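Local coordinates for protein D-glucosaminate-6-phosphate ammonia lyase (Salmonella typhimurium, PDB 7LCE) that belongs to the selenocysteine synthase-like family of pyridoxal-phosphate-dependent proteins, built on the fold-type I aminotransferase scaffold and carrying the cofactor as a Schiff base, at residues Leu170-Phe175 with Arg197-Ser202; Arg110-Asp115 with Leu156-Ser161; Ser147-Lys152 with Gln180-Pro185; Ala78-Ala83 with Ala204-Tyr209. All blocks are in the same frame, centred on the assembly; numbering follows the deposited sequence.

Interaction 1 of 4, residues Leu170-Phe175 with Arg197-Ser202; sequences LSIDDF and RGWVAS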
loop_
_atom_site.group_PDB
_atom_site.type_symbol
_atom_site.label_atom_id
_atom_site.label_comp_id
_atom_site.label_asym_id
_atom_site.label_seq_id
_atom_site.Cartn_x
_atom_site.Cartn_y
_atom_site.Cartn_z
ATOM N N LEU A 170 -6.410 36.027 13.642
ATOM C CA LEU A 170 -7.291 36.626 12.653
ATOM C C LEU A 170 -8.612 37.044 13.294
ATOM O O LEU A 170 -9.019 36.533 14.341
ATOM C CB LEU A 170 -7.547 35.648 11.508
ATOM C CG LEU A 170 -6.325 35.262 10.677
ATOM C CD1 LEU A 170 -6.661 34.135 9.716
ATOM C CD2 LEU A 170 -5.808 36.471 9.921
ATOM N N SER A 171 -9.283 37.989 12.644
ATOM C CA SER A 171 -10.563 38.472 13.131
ATOM C C SER A 171 -11.693 37.565 12.662
ATOM O O SER A 171 -11.538 36.759 11.741
ATOM C CB SER A 171 -10.813 39.900 12.652
ATOM O OG SER A 171 -10.970 39.931 11.245
ATOM N N ILE A 172 -12.850 37.707 13.315
ATOM C CA ILE A 172 -14.031 36.949 12.906
ATOM C C ILE A 172 -14.435 37.318 11.485
ATOM O O ILE A 172 -14.982 36.485 10.751
ATOM C CB ILE A 172 -15.183 37.174 13.906
ATOM C CG1 ILE A 172 -16.431 36.395 13.482
ATOM C CG2 ILE A 172 -15.487 38.660 14.056
ATOM C CD1 ILE A 172 -16.224 34.897 13.426
ATOM N N ASP A 173 -14.163 38.557 11.068
ATOM C CA ASP A 173 -14.476 38.966 9.702
ATOM C C ASP A 173 -13.666 38.164 8.692
ATOM O O ASP A 173 -14.179 37.791 7.630
ATOM C CB ASP A 173 -14.217 40.463 9.527
ATOM C CG ASP A 173 -15.121 41.318 10.394
ATOM O OD1 ASP A 173 -16.314 40.974 10.536
ATOM O OD2 ASP A 173 -14.638 42.337 10.933
ATOM N N ASP A 174 -12.397 37.892 9.006
ATOM C CA ASP A 174 -11.550 37.129 8.096
ATOM C C ASP A 174 -12.115 35.736 7.849
ATOM O O ASP A 174 -12.094 35.241 6.715
ATOM C CB ASP A 174 -10.131 37.040 8.660
ATOM C CG ASP A 174 -9.396 38.366 8.598
ATOM O OD1 ASP A 174 -9.452 39.036 7.544
ATOM O OD2 ASP A 174 -8.767 38.739 9.613
ATOM N N PHE A 175 -12.624 35.085 8.896
ATOM C CA PHE A 175 -13.199 33.756 8.726
ATOM C C PHE A 175 -14.473 33.794 7.889
ATOM O O PHE A 175 -14.679 32.933 7.025
ATOM C CB PHE A 175 -13.465 33.124 10.089
ATOM C CG PHE A 175 -12.292 32.367 10.633
ATOM C CD1 PHE A 175 -11.243 33.034 11.236
ATOM C CD2 PHE A 175 -12.229 30.989 10.520
ATOM C CE1 PHE A 175 -10.158 32.345 11.728
ATOM C CE2 PHE A 175 -11.147 30.293 11.010
ATOM C CZ PHE A 175 -10.109 30.972 11.616
ATOM N N ARG A 197 -26.730 37.719 19.872
ATOM C CA ARG A 197 -26.973 38.148 18.501
ATOM C C ARG A 197 -25.705 38.499 17.735
ATOM O O ARG A 197 -25.709 38.429 16.502
ATOM C CB ARG A 197 -27.907 39.365 18.491
ATOM C CG ARG A 197 -29.207 39.147 19.245
ATOM C CD ARG A 197 -30.084 40.386 19.213
ATOM N NE ARG A 197 -31.380 40.149 19.836
ATOM C CZ ARG A 197 -32.435 39.648 19.206
ATOM N NH1 ARG A 197 -32.380 39.313 17.927
ATOM N NH2 ARG A 197 -33.571 39.481 19.876
ATOM N N GLY A 198 -24.627 38.864 18.432
ATOM C CA GLY A 198 -23.455 39.390 17.748
ATOM C C GLY A 198 -22.802 38.390 16.815
ATOM O O GLY A 198 -22.306 38.756 15.746
ATOM N N TRP A 199 -22.786 37.116 17.203
ATOM C CA TRP A 199 -22.084 36.116 16.409
ATOM C C TRP A 199 -22.898 35.649 15.210
ATOM O O TRP A 199 -22.323 35.344 14.158
ATOM C CB TRP A 199 -21.689 34.943 17.304
ATOM C CG TRP A 199 -20.725 35.391 18.349
ATOM C CD1 TRP A 199 -20.990 35.613 19.669
ATOM C CD2 TRP A 199 -19.355 35.751 18.148
ATOM N NE1 TRP A 199 -19.857 36.057 20.310
ATOM C CE2 TRP A 199 -18.840 36.151 19.397
ATOM C CE3 TRP A 199 -18.508 35.758 17.034
ATOM C CZ2 TRP A 199 -17.518 36.557 19.563
ATOM C CZ3 TRP A 199 -17.194 36.159 17.203
ATOM C CH2 TRP A 199 -16.712 36.551 18.458
ATOM N N VAL A 200 -24.224 35.581 15.341
ATOM C CA VAL A 200 -25.058 35.264 14.187
ATOM C C VAL A 200 -25.030 36.401 13.172
ATOM O O VAL A 200 -24.989 36.166 11.958
ATOM C CB VAL A 200 -26.493 34.952 14.645
ATOM C CG1 VAL A 200 -27.395 34.754 13.441
ATOM C CG2 VAL A 200 -26.504 33.717 15.535
ATOM N N ALA A 201 -25.034 37.648 13.649
ATOM C CA ALA A 201 -25.101 38.794 12.748
ATOM C C ALA A 201 -23.838 38.962 11.914
ATOM O O ALA A 201 -23.898 39.560 10.834
ATOM C CB ALA A 201 -25.367 40.072 13.544
ATOM N N SER A 202 -22.698 38.455 12.387
ATOM C CA SER A 202 -21.444 38.595 11.655
ATOM C C SER A 202 -21.381 37.719 10.410
ATOM O O SER A 202 -20.432 37.856 9.630
ATOM C CB SER A 202 -20.264 38.269 12.570
ATOM O OG SER A 202 -20.247 36.891 12.901
#
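On one face of the central seven-stranded sheet, the start of helix 172-181 meets the short, weakly bonded helix 198-201 through I172, which packs against W199 and S202. The isoleucine CG1 does most of the touching. It lies at the edge of the indole, close to the ring plane, with I172 CG1 3.8 Å from W199 CZ3, and it also faces the hydroxyl of S202, with S202 OG 3.9 Å from I172 CG1. The extended first torsion of I172 (chi1 180°) carries CG1 out toward both partners. The residue sits in the first turn of its helix, whose N-terminus is closed by a capping box: S171 N donates to D174 OD2 at 3.2 Å, and D174 N returns a weak bond to S171 OG at 3.3 Å. On the other side, S202 OG turns back on its own helix and donates to W199 O at 2.9 Å, reaching the carbonyl oxygen from above the carbonyl plane. The indole also spreads over strands 153-159, 186-189 and 206-210, where it rests on Y158, V188 and V207. A bound calcium ion lies about 4 Å from the nearest atom of the W199 side chain.

Interaction 2 of 4, residues Arg110-Asp115 with Leu156-Ser161; sequences RGHNVD and LLYVKS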
loop_
_atom_site.group_PDB
_atom_site.type_symbol
_atom_site.label_atom_id
_atom_site.label_comp_id
_atom_site.label_asym_id
_atom_site.label_seq_id
_atom_site.Cartn_x
_atom_site.Cartn_y
_atom_site.Cartn_z
ATOM N N ARG A 110 -4.354 27.746 15.072
ATOM C CA ARG A 110 -3.591 27.044 16.100
ATOM C C ARG A 110 -3.722 27.744 17.446
ATOM O O ARG A 110 -3.787 27.090 18.494
ATOM C CB ARG A 110 -2.123 26.934 15.688
ATOM C CG ARG A 110 -1.210 26.418 16.794
ATOM C CD ARG A 110 0.186 26.107 16.282
ATOM N NE ARG A 110 0.256 24.783 15.677
ATOM C CZ ARG A 110 0.245 24.557 14.370
ATOM N NH1 ARG A 110 0.186 25.548 13.497
ATOM N NH2 ARG A 110 0.296 23.304 13.929
ATOM N N GLY A 111 -3.787 29.074 17.438
ATOM C CA GLY A 111 -4.010 29.813 18.665
ATOM C C GLY A 111 -5.366 29.580 19.298
ATOM O O GLY A 111 -5.573 29.996 20.442
ATOM N N HIS A 112 -6.291 28.940 18.583
ATOM C CA HIS A 112 -7.612 28.637 19.115
ATOM C C HIS A 112 -7.764 27.195 19.577
ATOM O O HIS A 112 -8.810 26.849 20.136
ATOM C CB HIS A 112 -8.685 28.951 18.070
ATOM C CG HIS A 112 -8.905 30.414 17.859
ATOM N ND1 HIS A 112 -9.905 30.909 17.051
ATOM C CD2 HIS A 112 -8.254 31.492 18.356
ATOM C CE1 HIS A 112 -9.863 32.229 17.060
ATOM N NE2 HIS A 112 -8.869 32.607 17.843
ATOM N N ASN A 113 -6.757 26.349 19.363
ATOM C CA ASN A 113 -6.825 24.975 19.842
ATOM C C ASN A 113 -6.624 24.977 21.351
ATOM O O ASN A 113 -5.489 24.882 21.833
ATOM C CB ASN A 113 -5.774 24.106 19.152
ATOM C CG ASN A 113 -6.002 22.628 19.378
ATOM O OD1 ASN A 113 -6.589 22.223 20.381
ATOM N ND2 ASN A 113 -5.535 21.811 18.443
ATOM N N VAL A 114 -7.719 25.069 22.102
ATOM C CA VAL A 114 -7.655 25.331 23.531
ATOM C C VAL A 114 -8.220 24.153 24.312
ATOM O O VAL A 114 -8.983 23.330 23.796
ATOM C CB VAL A 114 -8.399 26.626 23.904
ATOM C CG1 VAL A 114 -7.703 27.826 23.284
ATOM C CG2 VAL A 114 -9.848 26.545 23.445
ATOM N N ASP A 115 -7.825 24.085 25.581
ATOM C CA ASP A 115 -8.287 23.080 26.529
ATOM C C ASP A 115 -9.148 23.783 27.572
ATOM O O ASP A 115 -8.653 24.641 28.312
ATOM C CB ASP A 115 -7.101 22.372 27.189
ATOM C CG ASP A 115 -7.504 21.107 27.937
ATOM O OD1 ASP A 115 -8.480 21.149 28.714
ATOM O OD2 ASP A 115 -6.825 20.072 27.764
ATOM N N LEU A 156 -14.909 25.708 8.690
ATOM C CA LEU A 156 -13.979 26.563 9.414
ATOM C C LEU A 156 -14.502 26.768 10.829
ATOM O O LEU A 156 -15.714 26.884 11.039
ATOM C CB LEU A 156 -13.808 27.920 8.726
ATOM C CG LEU A 156 -12.967 28.013 7.452
ATOM C CD1 LEU A 156 -13.680 27.382 6.266
ATOM C CD2 LEU A 156 -12.611 29.467 7.156
ATOM N N LEU A 157 -13.592 26.811 11.801
ATOM C CA LEU A 157 -13.966 26.928 13.205
ATOM C C LEU A 157 -13.289 28.144 13.821
ATOM O O LEU A 157 -12.060 28.266 13.778
ATOM C CB LEU A 157 -13.597 25.665 13.982
ATOM C CG LEU A 157 -14.043 25.683 15.445
ATOM C CD1 LEU A 157 -15.540 25.513 15.537
ATOM C CD2 LEU A 157 -13.337 24.607 16.249
ATOM N N TYR A 158 -14.092 29.032 14.396
ATOM C CA TYR A 158 -13.610 30.173 15.159
ATOM C C TYR A 158 -14.028 29.996 16.612
ATOM O O TYR A 158 -15.203 29.743 16.894
ATOM C CB TYR A 158 -14.166 31.484 14.598
ATOM C CG TYR A 158 -13.554 32.728 15.202
ATOM C CD1 TYR A 158 -14.016 33.240 16.409
ATOM C CD2 TYR A 158 -12.525 33.403 14.558
ATOM C CE1 TYR A 158 -13.464 34.381 16.965
ATOM C CE2 TYR A 158 -11.967 34.547 15.106
ATOM C CZ TYR A 158 -12.441 35.031 16.309
ATOM O OH TYR A 158 -11.893 36.167 16.864
ATOM N N VAL A 159 -13.073 30.125 17.527
ATOM C CA VAL A 159 -13.316 29.928 18.952
ATOM C C VAL A 159 -13.169 31.273 19.648
ATOM O O VAL A 159 -12.097 31.890 19.602
ATOM C CB VAL A 159 -12.356 28.890 19.554
ATOM C CG1 VAL A 159 -12.735 28.592 20.997
ATOM C CG2 VAL A 159 -12.351 27.616 18.724
ATOM N N LYS A 160 -14.241 31.727 20.296
ATOM C CA LYS A 160 -14.218 32.942 21.105
ATOM C C LYS A 160 -14.116 32.538 22.570
ATOM O O LYS A 160 -15.055 31.958 23.127
ATOM C CB LYS A 160 -15.462 33.790 20.866
ATOM C CG LYS A 160 -15.603 34.955 21.833
ATOM C CD LYS A 160 -14.490 35.973 21.660
ATOM C CE LYS A 160 -14.645 37.125 22.641
ATOM N NZ LYS A 160 -13.570 38.144 22.482
ATOM N N SER A 161 -12.984 32.850 23.192
ATOM C CA SER A 161 -12.761 32.493 24.585
ATOM C C SER A 161 -11.516 33.211 25.073
ATOM O O SER A 161 -10.637 33.573 24.286
ATOM C CB SER A 161 -12.611 30.978 24.764
ATOM O OG SER A 161 -12.663 30.611 26.132
#
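H112 and V114, in the turn that follows strand 105-109, pack against Y158 and V159 at the end of strand 153-159. The segment 110-115 starts as a short 3-10 turn, closed by N113 N donating to R110 O, and R110 itself is directed elsewhere, into a salt bridge with E133. H112 comes next and makes most of the contact. Its CG stands anti to the carbonyl carbon (chi1 -73°), and this sends the imidazole across to the strand. There CE1 points at the face of the Y158 ring, with H112 CE1 3.7 Å from Y158 CE2. The ring centroids are 4.9 Å apart and the planes nearly perpendicular at 88°, a T-shaped stack in which histidine supplies the edge and tyrosine the face. The carbonyl of V159 lies over one face of the imidazole, off centre, with V159 O 3.4 Å from H112 CE1. The methylene carbon adds an apolar touch, H112 CB being 4.0 Å from V159 CG2. N113 points away from the strand, and its ND2 bonds to E133. V114 turns back and brings CG2 to 4.3 Å from V159 CG1. At its outer side the turn reaches the second subunit, where N113 O meets S137 OG of that subunit in a hydrogen bond. The strand is bordered in the sheet by strand 186-189, to which L156 is bonded at I187; L157 packs on helix 120-126, while Y158 contacts I172 and F175 of helix 172-181, the latter ring edge-to-face.

Interaction 3 of 4, residues Ser147-Lys152 with Gln180-Pro185; sequences SAINEK and QANHLP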
loop_
_atom_site.group_PDB
_atom_site.type_symbol
_atom_site.label_atom_id
_atom_site.label_comp_id
_atom_site.label_asym_id
_atom_site.label_seq_id
_atom_site.Cartn_x
_atom_site.Cartn_y
_atom_site.Cartn_z
ATOM N N SER A 147 -4.728 29.068 2.474
ATOM C CA SER A 147 -4.006 27.907 1.961
ATOM C C SER A 147 -4.511 26.608 2.571
ATOM O O SER A 147 -4.390 25.548 1.947
ATOM C CB SER A 147 -2.507 28.059 2.216
ATOM O OG SER A 147 -2.007 29.225 1.585
ATOM N N ALA A 148 -5.087 26.665 3.776
ATOM C CA ALA A 148 -5.571 25.453 4.429
ATOM C C ALA A 148 -6.839 24.909 3.786
ATOM O O ALA A 148 -7.179 23.742 4.009
ATOM C CB ALA A 148 -5.818 25.718 5.916
ATOM N N ILE A 149 -7.542 25.720 3.004
ATOM C CA ILE A 149 -8.776 25.286 2.363
ATOM C C ILE A 149 -8.436 24.444 1.141
ATOM O O ILE A 149 -7.655 24.863 0.279
ATOM C CB ILE A 149 -9.638 26.497 1.971
ATOM C CG1 ILE A 149 -9.871 27.403 3.180
ATOM C CG2 ILE A 149 -10.959 26.039 1.377
ATOM C CD1 ILE A 149 -10.624 26.727 4.301
ATOM N N ASN A 150 -9.029 23.256 1.060
ATOM C CA ASN A 150 -8.911 22.407 -0.119
ATOM C C ASN A 150 -10.187 21.580 -0.231
ATOM O O ASN A 150 -11.140 21.774 0.530
ATOM C CB ASN A 150 -7.642 21.546 -0.051
ATOM C CG ASN A 150 -7.599 20.663 1.174
ATOM O OD1 ASN A 150 -8.249 19.622 1.224
ATOM N ND2 ASN A 150 -6.823 21.071 2.171
ATOM N N GLU A 151 -10.209 20.652 -1.192
ATOM C CA GLU A 151 -11.424 19.891 -1.465
ATOM C C GLU A 151 -11.804 18.955 -0.324
ATOM O O GLU A 151 -12.941 18.472 -0.293
ATOM C CB GLU A 151 -11.269 19.090 -2.760
ATOM C CG GLU A 151 -10.253 17.958 -2.683
ATOM C CD GLU A 151 -8.821 18.433 -2.850
ATOM O OE1 GLU A 151 -8.614 19.643 -3.088
ATOM O OE2 GLU A 151 -7.902 17.594 -2.739
ATOM N N LYS A 152 -10.888 18.686 0.604
ATOM C CA LYS A 152 -11.191 17.873 1.774
ATOM C C LYS A 152 -11.702 18.692 2.952
ATOM O O LYS A 152 -12.143 18.109 3.948
ATOM C CB LYS A 152 -9.949 17.082 2.204
ATOM C CG LYS A 152 -9.678 15.846 1.360
ATOM C CD LYS A 152 -10.809 14.833 1.465
ATOM C CE LYS A 152 -10.365 13.460 0.975
ATOM N NZ LYS A 152 -11.468 12.456 1.001
ATOM N N GLN A 180 -17.377 32.087 3.177
ATOM C CA GLN A 180 -18.364 32.308 2.127
ATOM C C GLN A 180 -17.743 32.302 0.737
ATOM O O GLN A 180 -18.457 32.063 -0.244
ATOM C CB GLN A 180 -19.124 33.617 2.366
ATOM C CG GLN A 180 -20.104 33.551 3.535
ATOM C CD GLN A 180 -20.929 34.816 3.695
ATOM O OE1 GLN A 180 -20.588 35.868 3.154
ATOM N NE2 GLN A 180 -22.025 34.715 4.442
ATOM N N ALA A 181 -16.436 32.556 0.627
ATOM C CA ALA A 181 -15.779 32.508 -0.675
ATOM C C ALA A 181 -15.566 31.083 -1.171
ATOM O O ALA A 181 -15.434 30.879 -2.382
ATOM C CB ALA A 181 -14.442 33.249 -0.623
ATOM N N ASN A 182 -15.517 30.098 -0.273
ATOM C CA ASN A 182 -15.375 28.697 -0.654
ATOM C C ASN A 182 -16.662 27.904 -0.468
ATOM O O ASN A 182 -16.648 26.676 -0.616
ATOM C CB ASN A 182 -14.241 28.037 0.136
ATOM C CG ASN A 182 -12.873 28.538 -0.279
ATOM O OD1 ASN A 182 -12.232 27.963 -1.158
ATOM N ND2 ASN A 182 -12.416 29.611 0.356
ATOM N N HIS A 183 -17.770 28.578 -0.154
ATOM C CA HIS A 183 -19.054 27.933 0.122
ATOM C C HIS A 183 -18.896 26.812 1.148
ATOM O O HIS A 183 -19.380 25.691 0.977
ATOM C CB HIS A 183 -19.706 27.430 -1.164
ATOM C CG HIS A 183 -20.202 28.533 -2.047
ATOM N ND1 HIS A 183 -21.180 29.418 -1.650
ATOM C CD2 HIS A 183 -19.844 28.905 -3.299
ATOM C CE1 HIS A 183 -21.409 30.284 -2.621
ATOM N NE2 HIS A 183 -20.612 29.993 -3.633
ATOM N N LEU A 184 -18.201 27.136 2.229
ATOM C CA LEU A 184 -18.031 26.268 3.371
ATOM C C LEU A 184 -18.706 26.875 4.593
ATOM O O LEU A 184 -18.724 28.099 4.755
ATOM C CB LEU A 184 -16.546 26.046 3.676
ATOM C CG LEU A 184 -15.750 25.351 2.575
ATOM C CD1 LEU A 184 -14.287 25.249 2.972
ATOM C CD2 LEU A 184 -16.335 23.976 2.286
ATOM N N PRO A 185 -19.275 26.051 5.470
ATOM C CA PRO A 185 -19.925 26.597 6.664
ATOM C C PRO A 185 -18.896 27.055 7.685
ATOM O O PRO A 185 -17.857 26.417 7.877
ATOM C CB PRO A 185 -20.754 25.417 7.184
ATOM C CG PRO A 185 -20.003 24.219 6.724
ATOM C CD PRO A 185 -19.420 24.587 5.383
#
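I149 faces N182 and L184, joining the loop that leads into strand 153-159 to the turn that ends helix 172-181. The apolar part is a meeting of branched side chains, I149 and L184 reaching tip to tip with I149 CG2 3.8 Å from L184 CD1. CD1 of the isoleucine lies a little further off, I149 CD1 being 4.2 Å from the same L184 CD1. With CG1 beside the backbone nitrogen (chi1 -54°), the CG2 methyl is left anti to that nitrogen and projects toward the helix end. The second kind of contact sets this methyl against an amide: I149 CG2 is 3.4 Å from N182 OD1 and 3.6 Å from N182 CG. The two side chains cross at a slant, and the methyl touches the carbonyl half of the amide more closely than its nitrogen. N182 ND2 reaches back to the end of the helix, where it donates to V178 O. Within the loop, N150 OD1 accepts from K152 N at 2.9 Å, an Asx turn just before the strand; N150 N bonds to T153 OG1 at the strand's start, and N150 ND2 makes a weak bond to E105. Around the contact, I149 and L184 both rest on L156, and I149 also touches V107 of strand 105-109; a calcium ion lies about 4 Å from the nearest side-chain atom of N182. No hydrogen bond crosses between the segments, and the contact is therefore methyl packing, part of it against an amide whose rotation is probably fixed by its ND2 bond.

Interaction 4 of 4, residues Ala78-Ala83 with Ala204-Tyr209; sequences AIAVAA and ADMVIY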
loop_
_atom_site.group_PDB
_atom_site.type_symbol
_atom_site.label_atom_id
_atom_site.label_comp_id
_atom_site.label_asym_id
_atom_site.label_seq_id
_atom_site.Cartn_x
_atom_site.Cartn_y
_atom_site.Cartn_z
ATOM N N ALA A 78 -19.554 19.049 18.473
ATOM C CA ALA A 78 -19.528 17.755 17.801
ATOM C C ALA A 78 -20.639 17.642 16.766
ATOM O O ALA A 78 -20.406 17.169 15.647
ATOM C CB ALA A 78 -19.641 16.629 18.827
ATOM N N ILE A 79 -21.846 18.092 17.110
ATOM C CA ILE A 79 -22.965 17.977 16.182
ATOM C C ILE A 79 -22.780 18.916 14.996
ATOM O O ILE A 79 -23.036 18.543 13.846
ATOM C CB ILE A 79 -24.295 18.242 16.911
ATOM C CG1 ILE A 79 -24.572 17.145 17.936
ATOM C CG2 ILE A 79 -25.441 18.332 15.923
ATOM C CD1 ILE A 79 -25.788 17.421 18.790
ATOM N N ALA A 80 -22.323 20.145 15.254
ATOM C CA ALA A 80 -22.143 21.104 14.167
ATOM C C ALA A 80 -21.116 20.606 13.158
ATOM O O ALA A 80 -21.303 20.758 11.946
ATOM C CB ALA A 80 -21.737 22.467 14.724
ATOM N N VAL A 81 -20.030 19.996 13.640
ATOM C CA VAL A 81 -19.036 19.428 12.733
ATOM C C VAL A 81 -19.645 18.282 11.936
ATOM O O VAL A 81 -19.479 18.194 10.713
ATOM C CB VAL A 81 -17.790 18.978 13.514
ATOM C CG1 VAL A 81 -16.846 18.203 12.608
ATOM C CG2 VAL A 81 -17.079 20.183 14.100
ATOM N N ALA A 82 -20.365 17.386 12.619
ATOM C CA ALA A 82 -21.046 16.301 11.922
ATOM C C ALA A 82 -22.052 16.840 10.914
ATOM O O ALA A 82 -22.251 16.239 9.851
ATOM C CB ALA A 82 -21.737 15.376 12.923
ATOM N N ALA A 83 -22.700 17.962 11.232
ATOM C CA ALA A 83 -23.601 18.592 10.273
ATOM C C ALA A 83 -22.842 19.079 9.044
ATOM O O ALA A 83 -23.337 18.970 7.915
ATOM C CB ALA A 83 -24.353 19.745 10.938
ATOM N N ALA A 204 -21.764 34.152 10.566
ATOM C CA ALA A 204 -21.435 32.771 10.887
ATOM C C ALA A 204 -22.626 31.865 10.607
ATOM O O ALA A 204 -23.782 32.255 10.792
ATOM C CB ALA A 204 -21.012 32.652 12.349
ATOM N N ASP A 205 -22.337 30.650 10.139
ATOM C CA ASP A 205 -23.403 29.724 9.777
ATOM C C ASP A 205 -23.965 28.990 10.990
ATOM O O ASP A 205 -25.181 28.796 11.085
ATOM C CB ASP A 205 -22.894 28.735 8.728
ATOM C CG ASP A 205 -22.552 29.413 7.413
ATOM O OD1 ASP A 205 -23.469 29.977 6.774
ATOM O OD2 ASP A 205 -21.364 29.401 7.027
ATOM N N MET A 206 -23.108 28.574 11.923
ATOM C CA MET A 206 -23.549 27.886 13.133
ATOM C C MET A 206 -22.751 28.395 14.324
ATOM O O MET A 206 -21.517 28.364 14.305
ATOM C CB MET A 206 -23.384 26.364 13.010
ATOM C CG MET A 206 -24.267 25.716 11.953
ATOM S SD MET A 206 -23.921 23.959 11.733
ATOM C CE MET A 206 -22.374 23.987 10.827
ATOM N N VAL A 207 -23.455 28.846 15.361
ATOM C CA VAL A 207 -22.847 29.360 16.583
ATOM C C VAL A 207 -23.335 28.529 17.764
ATOM O O VAL A 207 -24.524 28.198 17.850
ATOM C CB VAL A 207 -23.176 30.852 16.788
ATOM C CG1 VAL A 207 -22.428 31.408 17.984
ATOM C CG2 VAL A 207 -22.840 31.642 15.531
ATOM N N ILE A 208 -22.419 28.188 18.669
ATOM C CA ILE A 208 -22.693 27.285 19.782
ATOM C C ILE A 208 -22.572 28.051 21.093
ATOM O O ILE A 208 -21.577 28.749 21.323
ATOM C CB ILE A 208 -21.744 26.074 19.781
ATOM C CG1 ILE A 208 -21.965 25.211 18.538
ATOM C CG2 ILE A 208 -21.938 25.251 21.039
ATOM C CD1 ILE A 208 -21.098 25.591 17.366
ATOM N N TYR A 209 -23.585 27.921 21.947
ATOM C CA TYR A 209 -23.599 28.512 23.276
ATOM C C TYR A 209 -23.796 27.423 24.322
ATOM O O TYR A 209 -24.243 26.313 24.019
ATOM C CB TYR A 209 -24.708 29.564 23.418
ATOM C CG TYR A 209 -24.525 30.798 22.566
ATOM C CD1 TYR A 209 -24.957 30.828 21.249
ATOM C CD2 TYR A 209 -23.943 31.945 23.089
ATOM C CE1 TYR A 209 -24.796 31.956 20.469
ATOM C CE2 TYR A 209 -23.776 33.077 22.320
ATOM C CZ TYR A 209 -24.205 33.080 21.009
ATOM O OH TYR A 209 -24.045 34.210 20.239
#
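A80 and A83, on one side of helix 73-86, pack against M206 and I208 of strand 206-210. The closest approach is made by the methionine, whose methyl group M206 CE comes to 3.6 Å from the backbone oxygen A80 O. Its sulfur touches both alanine methyls: A80 CB is 4.0 Å from M206 SD, and A83 CB is 4.3 Å from the same sulfur. The chain of M206 is extended at chi2 but bends at chi3 (-75°), and the bend turns the terminal methyl to the helix backbone. A80 CB meets a second partner as well, being 4.1 Å from I208 CD1, so that this one methyl fits between the side chains of two residues spaced two apart on the strand. The alanine surface lets the backbones come near each other, the CA atoms of A80 and M206 being 7.0 Å apart. The axes of helix segment 78-83 and strand 206-209 approach to 9.6 Å and run almost antiparallel, at 165°. In the next shell, I187 of strand 186-189 touches A80, M206 and I208, I223 of strand 221-225 supports both strand residues, and C233 of helix 227-234 touches A83 and M206. The strand itself is held by backbone hydrogen bonds on both flanks, M206 and I208 to strand 186-189 and V207 to T224. Helix packing of this sort on a mostly parallel seven-stranded sheet, with a single antiparallel strand, here 221-225, within it, belongs to the large domain of fold-type I pyridoxal-phosphate enzymes.

How the interactions relate
The four contacts are arranged around one sheet. Interactions 1 and 4 lie on opposite faces of strand 206-210, and W199 CB reaches V207 CG1 at 3.7 Å from the face away from M206. Interactions 1 and 2, centres 13 Å apart, meet at strand 153-159, part of interaction 2, on which I172, F175 and W199 pack; W199 CZ2 lies 3.4 Å from K160 CG. Interaction 3 joins interaction 2 through L156, whose N is 3.1 Å from P185 O in a probable hydrogen bond, and interaction 4 through P185 CB, 4.2 Å from M206 CE. The cofactor-bearing K213 follows strand 206-210 by three residues, which places interaction 4 nearest to it along the chain.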